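Local coordinates for protein translation initiation factor eIF2B subunit epsilon (Schizosaccharomyces pombe, PDB 5B04) that acts as part of the eIF2B complex, which catalyses the exchange of GDP for GTP on the gamma subunit of the initiation factor eIF2, at residues Q19-S24 against E65-C70; D122-S127 against I223-N228; T54-A59 against S84-P89; N152-M157 against S227-A232; S132-N137 against N269-V274. One frame throughout, in Å; residues are numbered along the deposited sequence.

Contact 1 of 5, residues Q19-S24 against E65-C70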
# COMPACT_ATOMS: atom_id res chain seq x y z
N GLN I 19 -21.18 55.26 -12.54
CA GLN I 19 -22.50 55.50 -11.99
C GLN I 19 -23.56 54.74 -12.76
O GLN I 19 -23.35 54.39 -13.91
CB GLN I 19 -22.81 56.97 -12.01
CG GLN I 19 -22.55 57.63 -13.35
CD GLN I 19 -22.35 59.13 -13.25
OE1 GLN I 19 -22.28 59.80 -14.26
NE2 GLN I 19 -22.26 59.64 -12.05
N ALA I 20 -24.71 54.49 -12.14
CA ALA I 20 -25.68 53.62 -12.77
C ALA I 20 -27.06 54.25 -12.73
O ALA I 20 -27.43 54.92 -11.76
CB ALA I 20 -25.70 52.26 -12.09
N ILE I 21 -27.82 54.03 -13.80
CA ILE I 21 -29.16 54.58 -13.90
C ILE I 21 -30.19 53.46 -13.93
O ILE I 21 -30.32 52.74 -14.92
CB ILE I 21 -29.32 55.44 -15.16
CG1 ILE I 21 -28.30 56.59 -15.14
CG2 ILE I 21 -30.74 55.99 -15.26
CD1 ILE I 21 -28.38 57.45 -13.90
N VAL I 22 -30.92 53.31 -12.83
CA VAL I 22 -31.94 52.28 -12.72
C VAL I 22 -33.33 52.84 -13.00
O VAL I 22 -33.83 53.67 -12.24
CB VAL I 22 -31.94 51.62 -11.33
CG1 VAL I 22 -32.97 50.50 -11.27
CG2 VAL I 22 -30.56 51.10 -10.99
N LEU I 23 -33.94 52.39 -14.09
CA LEU I 23 -35.30 52.79 -14.40
C LEU I 23 -36.30 51.84 -13.76
O LEU I 23 -36.84 50.95 -14.42
CB LEU I 23 -35.54 52.84 -15.91
CG LEU I 23 -35.36 54.21 -16.56
CD1 LEU I 23 -33.89 54.55 -16.74
CD2 LEU I 23 -36.10 54.25 -17.89
N SER I 24 -36.54 52.02 -12.46
CA SER I 24 -37.59 51.29 -11.78
C SER I 24 -38.94 51.72 -12.34
O SER I 24 -39.00 52.66 -13.14
CB SER I 24 -37.54 51.54 -10.27
OG SER I 24 -38.54 50.81 -9.59
N GLU I 65 -22.35 55.40 -7.80
CA GLU I 65 -23.45 56.36 -7.77
C GLU I 65 -24.68 55.83 -8.52
O GLU I 65 -24.60 55.50 -9.69
CB GLU I 65 -22.98 57.69 -8.37
CG GLU I 65 -23.95 58.85 -8.25
CD GLU I 65 -23.30 60.16 -8.68
OE1 GLU I 65 -23.94 60.93 -9.42
OE2 GLU I 65 -22.15 60.41 -8.26
N VAL I 66 -25.81 55.76 -7.84
CA VAL I 66 -27.01 55.20 -8.45
C VAL I 66 -28.20 56.16 -8.42
O VAL I 66 -28.51 56.74 -7.38
CB VAL I 66 -27.42 53.87 -7.76
CG1 VAL I 66 -28.77 53.39 -8.27
CG2 VAL I 66 -26.36 52.81 -7.99
N TYR I 67 -28.84 56.33 -9.57
CA TYR I 67 -30.07 57.11 -9.65
C TYR I 67 -31.24 56.23 -10.07
O TYR I 67 -31.23 55.64 -11.15
CB TYR I 67 -29.91 58.27 -10.63
CG TYR I 67 -28.90 59.30 -10.18
CD1 TYR I 67 -29.19 60.16 -9.13
CD2 TYR I 67 -27.67 59.41 -10.80
CE1 TYR I 67 -28.27 61.10 -8.71
CE2 TYR I 67 -26.74 60.34 -10.39
CZ TYR I 67 -27.05 61.19 -9.35
OH TYR I 67 -26.13 62.12 -8.93
N VAL I 68 -32.24 56.13 -9.20
CA VAL I 68 -33.39 55.28 -9.46
C VAL I 68 -34.60 56.09 -9.91
O VAL I 68 -35.31 56.67 -9.09
CB VAL I 68 -33.77 54.46 -8.21
CG1 VAL I 68 -34.83 53.43 -8.55
CG2 VAL I 68 -32.54 53.79 -7.62
N PHE I 69 -34.82 56.13 -11.22
CA PHE I 69 -36.02 56.76 -11.76
C PHE I 69 -37.25 55.94 -11.39
O PHE I 69 -37.37 54.78 -11.77
CB PHE I 69 -35.92 56.90 -13.28
CG PHE I 69 -35.10 58.07 -13.74
CD1 PHE I 69 -35.65 59.34 -13.79
CD2 PHE I 69 -33.78 57.91 -14.11
CE1 PHE I 69 -34.90 60.42 -14.22
CE2 PHE I 69 -33.02 58.99 -14.54
CZ PHE I 69 -33.59 60.24 -14.59
N CYS I 70 -38.16 56.56 -10.64
CA CYS I 70 -39.33 55.85 -10.15
C CYS I 70 -40.57 56.75 -10.10
O CYS I 70 -40.47 57.93 -9.78
CB CYS I 70 -39.06 55.28 -8.76
SG CYS I 70 -38.56 56.51 -7.53

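Contact 2 of 5, residues D122-S127 against I223-N228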
# COMPACT_ATOMS: atom_id res chain seq x y z
N ASP I 122 -18.86 57.15 -17.74
CA ASP I 122 -19.69 56.20 -18.44
C ASP I 122 -20.60 55.67 -17.37
O ASP I 122 -20.20 55.55 -16.23
CB ASP I 122 -18.97 54.98 -18.96
CG ASP I 122 -17.71 55.33 -19.63
OD1 ASP I 122 -16.81 55.82 -18.95
OD2 ASP I 122 -17.61 55.11 -20.84
N PHE I 123 -21.83 55.38 -17.74
CA PHE I 123 -22.81 54.88 -16.79
C PHE I 123 -23.52 53.62 -17.28
O PHE I 123 -23.62 53.37 -18.48
CB PHE I 123 -23.81 56.01 -16.56
CG PHE I 123 -24.62 56.37 -17.78
CD1 PHE I 123 -24.10 57.21 -18.75
CD2 PHE I 123 -25.90 55.88 -17.94
CE1 PHE I 123 -24.85 57.55 -19.86
CE2 PHE I 123 -26.65 56.21 -19.05
CZ PHE I 123 -26.12 57.05 -20.01
N ILE I 124 -23.99 52.83 -16.32
CA ILE I 124 -24.72 51.61 -16.62
C ILE I 124 -26.21 51.88 -16.63
O ILE I 124 -26.79 52.26 -15.61
CB ILE I 124 -24.39 50.50 -15.61
CG1 ILE I 124 -22.90 50.17 -15.65
CG2 ILE I 124 -25.23 49.26 -15.88
CD1 ILE I 124 -22.40 49.43 -14.43
N LEU I 125 -26.84 51.68 -17.78
CA LEU I 125 -28.27 51.95 -17.93
C LEU I 125 -29.09 50.66 -17.88
O LEU I 125 -28.87 49.75 -18.68
CB LEU I 125 -28.54 52.70 -19.23
CG LEU I 125 -30.00 53.00 -19.54
CD1 LEU I 125 -30.63 53.80 -18.42
CD2 LEU I 125 -30.11 53.74 -20.86
N VAL I 126 -30.03 50.60 -16.95
CA VAL I 126 -30.85 49.41 -16.75
C VAL I 126 -32.33 49.77 -16.59
O VAL I 126 -32.68 50.62 -15.77
CB VAL I 126 -30.38 48.62 -15.51
CG1 VAL I 126 -31.48 47.68 -15.03
CG2 VAL I 126 -29.10 47.86 -15.82
N SER I 127 -33.18 49.12 -17.37
CA SER I 127 -34.62 49.32 -17.26
C SER I 127 -35.28 48.13 -16.56
O SER I 127 -35.24 47.01 -17.06
CB SER I 127 -35.24 49.53 -18.64
OG SER I 127 -36.59 49.95 -18.54
N ILE I 223 -28.60 45.15 -20.52
CA ILE I 223 -27.72 45.82 -19.58
C ILE I 223 -26.66 46.55 -20.39
O ILE I 223 -25.80 45.92 -21.01
CB ILE I 223 -27.05 44.84 -18.60
CG1 ILE I 223 -28.11 44.13 -17.75
CG2 ILE I 223 -26.05 45.56 -17.71
CD1 ILE I 223 -27.53 43.21 -16.70
N ASP I 224 -26.72 47.87 -20.41
CA ASP I 224 -25.93 48.64 -21.36
C ASP I 224 -24.93 49.59 -20.70
O ASP I 224 -25.28 50.35 -19.79
CB ASP I 224 -26.85 49.42 -22.29
CG ASP I 224 -27.70 48.51 -23.16
OD1 ASP I 224 -27.17 47.49 -23.65
OD2 ASP I 224 -28.90 48.81 -23.35
N ILE I 225 -23.69 49.54 -21.18
CA ILE I 225 -22.66 50.49 -20.78
C ILE I 225 -22.68 51.67 -21.74
O ILE I 225 -22.47 51.51 -22.94
CB ILE I 225 -21.26 49.85 -20.79
CG1 ILE I 225 -21.29 48.47 -20.14
CG2 ILE I 225 -20.25 50.77 -20.11
CD1 ILE I 225 -21.60 48.49 -18.66
N CYS I 226 -22.94 52.87 -21.22
CA CYS I 226 -23.09 54.04 -22.07
C CYS I 226 -22.03 55.10 -21.82
O CYS I 226 -21.47 55.18 -20.73
CB CYS I 226 -24.48 54.65 -21.87
SG CYS I 226 -25.83 53.63 -22.49
N SER I 227 -21.76 55.92 -22.83
CA SER I 227 -20.75 56.97 -22.74
C SER I 227 -21.36 58.30 -22.28
O SER I 227 -22.55 58.38 -22.00
CB SER I 227 -20.05 57.15 -24.09
OG SER I 227 -21.00 57.41 -25.12
N ASN I 228 -20.52 59.33 -22.22
CA ASN I 228 -20.96 60.67 -21.84
C ASN I 228 -21.98 61.25 -22.81
O ASN I 228 -22.87 62.00 -22.42
CB ASN I 228 -19.76 61.61 -21.74
CG ASN I 228 -19.12 61.61 -20.37
OD1 ASN I 228 -19.81 61.60 -19.35
ND2 ASN I 228 -17.79 61.62 -20.33

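Contact 3 of 5, residues T54-A59 against S84-P89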
# COMPACT_ATOMS: atom_id res chain seq x y z
N THR I 54 -30.61 43.93 -8.12
CA THR I 54 -30.07 44.97 -8.98
C THR I 54 -28.91 45.69 -8.29
O THR I 54 -27.88 45.95 -8.90
CB THR I 54 -31.15 46.00 -9.37
OG1 THR I 54 -32.22 45.33 -10.05
CG2 THR I 54 -30.56 47.07 -10.28
N PHE I 55 -29.10 46.00 -7.01
CA PHE I 55 -28.08 46.69 -6.23
C PHE I 55 -26.84 45.82 -6.02
O PHE I 55 -25.71 46.30 -6.15
CB PHE I 55 -28.64 47.12 -4.88
CG PHE I 55 -29.53 48.33 -4.95
CD1 PHE I 55 -29.47 49.18 -6.04
CD2 PHE I 55 -30.43 48.61 -3.94
CE1 PHE I 55 -30.29 50.29 -6.12
CE2 PHE I 55 -31.25 49.72 -4.01
CZ PHE I 55 -31.18 50.56 -5.10
N GLU I 56 -27.05 44.55 -5.70
CA GLU I 56 -25.94 43.61 -5.52
C GLU I 56 -25.16 43.44 -6.82
O GLU I 56 -23.96 43.16 -6.81
CB GLU I 56 -26.44 42.25 -5.03
CG GLU I 56 -26.90 42.24 -3.58
CD GLU I 56 -25.75 42.35 -2.59
OE1 GLU I 56 -24.59 42.15 -3.01
OE2 GLU I 56 -26.01 42.63 -1.41
N PHE I 57 -25.85 43.62 -7.95
CA PHE I 57 -25.23 43.54 -9.26
C PHE I 57 -24.39 44.78 -9.54
O PHE I 57 -23.24 44.68 -9.98
CB PHE I 57 -26.29 43.38 -10.34
CG PHE I 57 -25.77 43.55 -11.74
CD1 PHE I 57 -24.94 42.59 -12.31
CD2 PHE I 57 -26.10 44.67 -12.49
CE1 PHE I 57 -24.46 42.75 -13.59
CE2 PHE I 57 -25.63 44.83 -13.77
CZ PHE I 57 -24.81 43.86 -14.33
N LEU I 58 -24.96 45.95 -9.29
CA LEU I 58 -24.25 47.21 -9.49
C LEU I 58 -23.08 47.33 -8.52
O LEU I 58 -22.04 47.90 -8.85
CB LEU I 58 -25.20 48.40 -9.31
CG LEU I 58 -26.43 48.43 -10.23
CD1 LEU I 58 -27.29 49.65 -9.93
CD2 LEU I 58 -26.02 48.40 -11.69
N ALA I 59 -23.25 46.78 -7.32
CA ALA I 59 -22.18 46.75 -6.33
C ALA I 59 -21.04 45.87 -6.82
O ALA I 59 -19.87 46.20 -6.65
CB ALA I 59 -22.70 46.26 -4.99
N SER I 84 -32.60 50.92 4.10
CA SER I 84 -31.84 49.78 3.60
C SER I 84 -30.37 49.96 3.92
O SER I 84 -29.94 51.05 4.32
CB SER I 84 -32.04 49.60 2.10
OG SER I 84 -31.49 50.69 1.38
N LYS I 85 -29.59 48.90 3.74
CA LYS I 85 -28.16 48.94 4.03
C LYS I 85 -27.39 49.76 3.01
O LYS I 85 -26.23 50.11 3.22
CB LYS I 85 -27.59 47.52 4.08
CG LYS I 85 -27.88 46.70 2.83
CD LYS I 85 -27.17 45.36 2.87
CE LYS I 85 -27.52 44.52 1.65
NZ LYS I 85 -26.64 43.32 1.53
N TRP I 86 -28.05 50.08 1.90
CA TRP I 86 -27.41 50.82 0.81
C TRP I 86 -27.35 52.32 1.09
O TRP I 86 -26.73 53.08 0.34
CB TRP I 86 -28.14 50.56 -0.51
CG TRP I 86 -28.23 49.11 -0.84
CD1 TRP I 86 -29.33 48.30 -0.70
CD2 TRP I 86 -27.19 48.28 -1.37
NE1 TRP I 86 -29.03 47.03 -1.11
CE2 TRP I 86 -27.73 46.98 -1.53
CE3 TRP I 86 -25.86 48.51 -1.73
CZ2 TRP I 86 -26.97 45.92 -2.03
CZ3 TRP I 86 -25.11 47.45 -2.22
CH2 TRP I 86 -25.67 46.17 -2.37
N ASN I 87 -28.01 52.75 2.17
CA ASN I 87 -27.96 54.15 2.57
C ASN I 87 -27.10 54.31 3.82
O ASN I 87 -26.99 55.40 4.37
CB ASN I 87 -29.37 54.68 2.82
CG ASN I 87 -29.45 56.19 2.69
OD1 ASN I 87 -29.45 56.91 3.69
ND2 ASN I 87 -29.52 56.68 1.45
N LEU I 88 -26.51 53.20 4.25
CA LEU I 88 -25.56 53.20 5.35
C LEU I 88 -24.22 53.75 4.85
O LEU I 88 -23.98 53.78 3.65
CB LEU I 88 -25.40 51.78 5.92
CG LEU I 88 -26.31 51.35 7.07
CD1 LEU I 88 -27.77 51.70 6.80
CD2 LEU I 88 -26.17 49.87 7.35
N PRO I 89 -23.35 54.19 5.77
CA PRO I 89 -22.05 54.73 5.35
C PRO I 89 -21.12 53.69 4.72
O PRO I 89 -20.20 54.07 4.00
CB PRO I 89 -21.45 55.26 6.65
CG PRO I 89 -22.14 54.51 7.73
CD PRO I 89 -23.54 54.32 7.23

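Contact 4 of 5, residues N152-M157 against S227-A232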
# COMPACT_ATOMS: atom_id res chain seq x y z
N ASN I 152 -16.28 57.90 -30.74
CA ASN I 152 -17.55 57.65 -31.41
C ASN I 152 -18.13 56.29 -31.04
O ASN I 152 -19.22 55.92 -31.49
CB ASN I 152 -17.39 57.76 -32.92
CG ASN I 152 -17.10 59.18 -33.37
OD1 ASN I 152 -17.63 60.14 -32.81
ND2 ASN I 152 -16.26 59.32 -34.39
N ALA I 153 -17.40 55.54 -30.22
CA ALA I 153 -17.92 54.31 -29.64
C ALA I 153 -18.81 54.66 -28.46
O ALA I 153 -18.33 54.97 -27.37
CB ALA I 153 -16.78 53.39 -29.20
N ILE I 154 -20.12 54.62 -28.69
CA ILE I 154 -21.08 55.18 -27.74
C ILE I 154 -21.51 54.22 -26.63
O ILE I 154 -21.48 54.58 -25.46
CB ILE I 154 -22.34 55.67 -28.48
CG1 ILE I 154 -21.96 56.78 -29.46
CG2 ILE I 154 -23.38 56.18 -27.50
CD1 ILE I 154 -21.15 57.89 -28.83
N MET I 155 -21.89 53.00 -27.00
CA MET I 155 -22.46 52.08 -26.02
C MET I 155 -22.01 50.63 -26.22
O MET I 155 -21.90 50.16 -27.35
CB MET I 155 -23.99 52.18 -26.04
CG MET I 155 -24.72 51.11 -25.25
SD MET I 155 -26.51 51.36 -25.24
CE MET I 155 -26.99 50.59 -26.78
N THR I 156 -21.76 49.94 -25.11
CA THR I 156 -21.44 48.52 -25.13
C THR I 156 -22.61 47.71 -24.60
O THR I 156 -23.02 47.87 -23.45
CB THR I 156 -20.18 48.20 -24.30
OG1 THR I 156 -19.03 48.79 -24.92
CG2 THR I 156 -19.98 46.70 -24.20
N MET I 157 -23.15 46.83 -25.44
CA MET I 157 -24.30 46.01 -25.06
C MET I 157 -23.88 44.68 -24.46
O MET I 157 -23.32 43.83 -25.15
CB MET I 157 -25.22 45.78 -26.26
CG MET I 157 -25.84 47.05 -26.82
SD MET I 157 -26.96 46.73 -28.20
CE MET I 157 -25.80 46.20 -29.46
N SER I 227 -21.76 55.92 -22.83
CA SER I 227 -20.75 56.97 -22.74
C SER I 227 -21.36 58.30 -22.28
O SER I 227 -22.55 58.38 -22.00
CB SER I 227 -20.05 57.15 -24.09
OG SER I 227 -21.00 57.41 -25.12
N ASN I 228 -20.52 59.33 -22.22
CA ASN I 228 -20.96 60.67 -21.84
C ASN I 228 -21.98 61.25 -22.81
O ASN I 228 -22.87 62.00 -22.42
CB ASN I 228 -19.76 61.61 -21.74
CG ASN I 228 -19.12 61.61 -20.37
OD1 ASN I 228 -19.81 61.60 -19.35
ND2 ASN I 228 -17.79 61.62 -20.33
N ASP I 229 -21.83 60.90 -24.08
CA ASP I 229 -22.63 61.49 -25.15
C ASP I 229 -24.12 61.17 -25.07
O ASP I 229 -24.95 61.96 -25.52
CB ASP I 229 -22.09 61.04 -26.51
CG ASP I 229 -20.64 61.43 -26.73
OD1 ASP I 229 -20.19 62.41 -26.10
OD2 ASP I 229 -19.96 60.77 -27.53
N VAL I 230 -24.45 60.02 -24.49
CA VAL I 230 -25.81 59.47 -24.57
C VAL I 230 -26.93 60.40 -24.07
O VAL I 230 -27.91 60.60 -24.79
CB VAL I 230 -25.90 58.13 -23.81
CG1 VAL I 230 -27.33 57.60 -23.83
CG2 VAL I 230 -24.94 57.12 -24.41
N PRO I 231 -26.80 60.98 -22.86
CA PRO I 231 -27.89 61.88 -22.46
C PRO I 231 -27.99 63.10 -23.36
O PRO I 231 -29.08 63.60 -23.61
CB PRO I 231 -27.50 62.28 -21.03
CG PRO I 231 -26.57 61.21 -20.57
CD PRO I 231 -25.80 60.83 -21.78
N ALA I 232 -26.84 63.58 -23.84
CA ALA I 232 -26.81 64.69 -24.78
C ALA I 232 -27.34 64.25 -26.14
O ALA I 232 -28.02 65.01 -26.83
CB ALA I 232 -25.40 65.24 -24.91

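Contact 5 of 5, residues S132-N137 against N269-V274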
# COMPACT_ATOMS: atom_id res chain seq x y z
N SER I 132 -28.10 39.17 -11.66
CA SER I 132 -26.87 38.78 -12.32
C SER I 132 -25.67 38.71 -11.38
O SER I 132 -25.51 39.54 -10.49
CB SER I 132 -26.56 39.75 -13.46
OG SER I 132 -25.42 39.32 -14.19
N ASN I 133 -24.84 37.69 -11.60
CA ASN I 133 -23.56 37.58 -10.91
C ASN I 133 -22.42 37.91 -11.86
O ASN I 133 -21.25 37.65 -11.56
CB ASN I 133 -23.38 36.18 -10.32
CG ASN I 133 -23.66 35.08 -11.34
OD1 ASN I 133 -23.91 35.35 -12.51
ND2 ASN I 133 -23.61 33.84 -10.88
N VAL I 134 -22.76 38.48 -13.01
CA VAL I 134 -21.78 38.90 -14.00
C VAL I 134 -21.01 40.13 -13.53
O VAL I 134 -21.61 41.19 -13.31
CB VAL I 134 -22.43 39.22 -15.36
CG1 VAL I 134 -21.44 39.93 -16.28
CG2 VAL I 134 -22.96 37.96 -16.02
N PRO I 135 -19.69 39.99 -13.36
CA PRO I 135 -18.85 41.15 -13.02
C PRO I 135 -18.64 42.05 -14.23
O PRO I 135 -18.08 41.61 -15.24
CB PRO I 135 -17.54 40.50 -12.56
CG PRO I 135 -17.49 39.21 -13.30
CD PRO I 135 -18.91 38.75 -13.44
N LEU I 136 -19.10 43.29 -14.14
CA LEU I 136 -19.00 44.22 -15.26
C LEU I 136 -17.65 44.91 -15.31
O LEU I 136 -17.37 45.68 -16.23
CB LEU I 136 -20.11 45.26 -15.20
CG LEU I 136 -21.51 44.82 -15.63
CD1 LEU I 136 -22.44 46.01 -15.68
CD2 LEU I 136 -21.44 44.12 -16.98
N ASN I 137 -16.82 44.64 -14.31
CA ASN I 137 -15.53 45.30 -14.17
C ASN I 137 -14.67 45.17 -15.42
O ASN I 137 -14.15 46.17 -15.93
CB ASN I 137 -14.79 44.75 -12.96
CG ASN I 137 -13.64 45.63 -12.52
OD1 ASN I 137 -12.57 45.63 -13.12
ND2 ASN I 137 -13.86 46.41 -11.46
N ASN I 269 -21.39 32.82 -16.12
CA ASN I 269 -22.36 33.46 -15.26
C ASN I 269 -23.81 33.35 -15.61
O ASN I 269 -24.27 32.32 -16.05
CB ASN I 269 -21.78 34.81 -14.93
CG ASN I 269 -20.38 34.73 -14.40
OD1 ASN I 269 -20.11 33.98 -13.49
ND2 ASN I 269 -19.50 35.52 -14.96
N TYR I 270 -24.51 34.46 -15.42
CA TYR I 270 -25.95 34.49 -15.50
C TYR I 270 -26.32 35.92 -15.70
O TYR I 270 -25.73 36.78 -15.11
CB TYR I 270 -26.72 33.92 -14.34
CG TYR I 270 -28.20 33.86 -14.52
CD1 TYR I 270 -28.76 32.97 -15.37
CD2 TYR I 270 -29.03 34.67 -13.81
CE1 TYR I 270 -30.11 32.91 -15.52
CE2 TYR I 270 -30.38 34.61 -13.96
CZ TYR I 270 -30.90 33.73 -14.81
OH TYR I 270 -32.23 33.67 -14.97
N ALA I 271 -27.35 36.18 -16.49
CA ALA I 271 -27.91 37.53 -16.40
C ALA I 271 -29.31 37.50 -16.96
O ALA I 271 -29.55 36.84 -17.93
CB ALA I 271 -27.11 38.56 -17.14
N ALA I 272 -30.23 38.25 -16.36
CA ALA I 272 -31.60 38.32 -16.81
C ALA I 272 -32.30 39.46 -16.15
O ALA I 272 -31.87 39.94 -15.15
CB ALA I 272 -32.30 37.03 -16.50
N ARG I 273 -33.42 39.86 -16.71
CA ARG I 273 -34.25 40.93 -16.16
C ARG I 273 -35.65 40.45 -15.81
O ARG I 273 -36.27 39.71 -16.57
CB ARG I 273 -34.34 42.10 -17.14
CG ARG I 273 -33.05 42.90 -17.27
CD ARG I 273 -33.27 44.17 -18.07
NE ARG I 273 -33.89 43.90 -19.36
CZ ARG I 273 -35.01 44.47 -19.79
NH1 ARG I 273 -35.63 45.36 -19.03
NH2 ARG I 273 -35.50 44.16 -20.98
N VAL I 274 -36.14 40.89 -14.65
CA VAL I 274 -37.51 40.59 -14.25
C VAL I 274 -38.44 41.65 -14.83
O VAL I 274 -38.72 42.67 -14.19
CB VAL I 274 -37.66 40.55 -12.72
CG1 VAL I 274 -39.00 39.96 -12.33
CG2 VAL I 274 -36.52 39.75 -12.10

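Contact 1 of 5, residues Q19-S24 against E65-C70
Two neighbouring parallel strands of the nucleotidyl transferase-like sheet meet where Ala20 and Val22 run beside Val66 and Val68, their axes 4.6 Å apart and only 14° from exact alignment. The ladder of bonds steps from one strand to the other. Ala20 N donates to Glu65 O (2.7 Å), and Ala20 O accepts from Tyr67 N (3.0 Å). Val22 N then donates to Tyr67 O, and Phe69 N gives a weak bond to Val22 O.

Helix 50-61 links the two strands in sequence, so the pair forms a beta-alpha-beta crossover. Leu58 of that helix lies against Ala20, Val22 and Val66 on one face of the sheet. There Val22 CG2 meets Val66 CG1 at 4.0 Å. Past the strand end, Ser24 CB abuts Val68 CG1 at 3.7 Å.

The aromatic side chains occupy the other face, and Ile21 serves both. Its chi2 of -56° sets CD1 near the plane of the Tyr67 ring, at the edge and 3.7 Å from Tyr67 CB. Its CG2 branch sits in plane at the edge of the Phe69 ring, 3.8 Å from Phe69 CD2. Gln19 and Glu65 lie side by side with no bond between their flat ends: Gln19 OE1 accepts from Thr120 N, while Tyr67 OH donates to Glu65 OE1 from above the carboxylate plane.

Contact 2 of 5, residues D122-S127 against I223-N228
Phe123 and Cys226 form one hydrogen-bonded pair of an antiparallel ladder, and Leu125 and Asp224 form the next, the short strands running at 149° to each other. The backbone bonds come first. Cys226 N donates to Phe123 O at 2.9 Å and Phe123 N returns a bond to Cys226 O at 3.0 Å. Leu125 N binds Asp224 O at 2.9 Å, whereas the return bond from Asp224 N to Leu125 O is weak.

Aromatic contact is confined to Phe123. Its chi1 of 65° sets CG between the backbone N and the carbonyl carbon; Cys226 CB stands over one face of the ring, offset toward the rim and 3.7 Å from the ring centroid. Cys226 SG approaches the same ring obliquely, a sulfur-aromatic contact at 4.8 Å from the centroid. Ser227 O lies near the ring plane at the edge, facing Phe123 CE1.

Aliphatic packing fills the face bearing Ile124 and Ile225, a non-hydrogen-bonded pair. The two chains lie side by side and point the same way, Ile124 CG1 touching Ile225 CD1 at 3.7 Å. Ile223 CG2 extends this layer, 4.2 Å from Ile124 CG2.

Asp224 has its charged partner outside the two segments: OD2 forms a salt bridge with Arg244. The ladder joins strand 212-226 to the parallel strands 19-23, 65-70 and 123-127 of the mixed sheet in the nucleotidyl transferase-like domain. Strand 123-127 is flanked on its other side by strand 19-23, and strand 212-226 by strand 153-161, while Leu140 and His143 of helix 137-147 pack on Ile225.

Contact 3 of 5, residues T54-A59 against S84-P89
Phe55, on helix 50-61, and Trp86, in the irregular loop that follows helix 74-83, bring their backbones no nearer than 8.2 Å between CA atoms, so side chains span the gap. The indole of Trp86 carries most of the contact. Phe55 CB lies over one face of it, 3.7 Å from the centroid of the six-membered ring. Beyond CB, the Phe55 ring turns its edge toward the five-membered ring in an edge-to-face pair, planes at 59°, with Phe55 CD2 3.4 Å from Trp86 CD1. One turn along the helix Ala59 CB adds a contact with Trp86 CZ3 at 3.9 Å.

Glu56 approaches the indole differently. Its CG sits in plane at the ring edge; beyond it the chain bends (chi2 -71°), and the carboxylate is steeply inclined to the indole. Glu56 OE2 receives Lys85 NZ nearly along its C-O axis in a 3.1 Å salt bridge. Lys85, extended beyond CG, brings CE over the opposite face of the Trp86 indole, 3.6 Å above the plane. Phe55 CB and Lys85 CE thus lie over opposite faces, each toward the rim, and the buried carboxylate has a charged mate.

Trp86 NE1 is bound by Glu52, one turn before Glu56 in helix 50-61, and Phe93, just before strand 94-99, meets both rings. On the sheet side of helix 50-61, Leu58 packs on strands 19-23 and 65-70.

Contact 4 of 5, residues N152-M157 against S227-A232
Ser227 holds OG between its backbone N and carbonyl carbon (chi1 55°), and Ile154 has a psi of -49°, far from extended values; together these bring the hydroxyl to the Ile154 carbonyl oxygen. The contact lies at the end of the mixed sheet of the nucleotidyl transferase-like domain, where strand 153-161 begins and meets the turn that leads from strand 212-226 into helix 229-236.

Ser227 OG donates to Ile154 O at 2.9 Å, lying in the carbonyl plane on a lone pair. Ser227 N supplies a second, weak bond to the same oxygen, Ile154 O, at 3.0 Å, so one carbonyl is gripped twice by a single residue. An alanine in place of Ser227 would probably leave Ile154 O with just the weak amide bond from this residue.

Around these bonds the Ile154 side chain makes van der Waals contacts. Its CG2 lies 3.6 Å from Ser227 OG and equally close, at 3.6 Å, to Val230 CG2 in the first turn of the helix, the latter an apolar contact. Phe247 of helix 243-252 also packs on Ile154. The Ile154 and Asp229 side chains cross at about a right angle, Ile154 CD1 lying 3.4 Å from Asp229 OD2.

Contact 5 of 5, residues S132-N137 against N269-V274
Asn133 and Asn269 cross with their amide planes 67° apart, and neither amide bonds the other. The Asn133 amide touches through OD1, 3.3 Å from Asn269 CB and 3.6 Å from Tyr270 CB. The amide of Asn269 has Pro135 beside it, Asn269 ND2 being 3.6 Å from Pro135 CD. Val134 CG2 fills in next to this group, 3.5 Å from Asn269 CB. Asn133 ND2 is held instead by the carbonyl of Tyr293.

The polar link across the contact belongs to Ser132. Its OG, anti to the backbone N (chi1 -175°), donates in the carbonyl plane to Tyr270 O at 2.7 Å and accepts from Val134 N at 3.0 Å. An alanine here would probably leave Tyr270 O and Val134 N without these mates and undo the turn's side-chain bond.

Farther out, Tyr270 OH binds Asp286, and its ring meets Phe345 of the neighbouring eIF2B beta subunit at a steep angle; Asp340 of that subunit also accepts from Asn269 N. The acceptance by a serine hydroxyl of the amide two residues on is an ST turn, placed here where strand 130-132, paired with strand 271-273 in a two-stranded antiparallel sheet, gives way to the loop before helix 137-147.

How the contacts relate
All five contacts are largely buried, yet they differ in depth and role. Contacts 1 and 2 are almost wholly buried and share the middle of the main sheet, strand 19-23 lying beside strand 123-127, so backbone ladders dominate, parallel in one and antiparallel in the other. Partly exposed residues join in contact 3 (Ala59, Lys85), contact 4 (Asp229) and contact 5 (Pro135, Asn269). Contact 4 continues from contact 2 through Ser227 and replaces the ladder with two bonds from one serine to a single carbonyl. Contact 3 covers the helix of contact 1's crossover, whose Phe57 touches contacts 2 and 5. Contacts 3 and 5 rest on side chains; both loops also lie near the beta subunit.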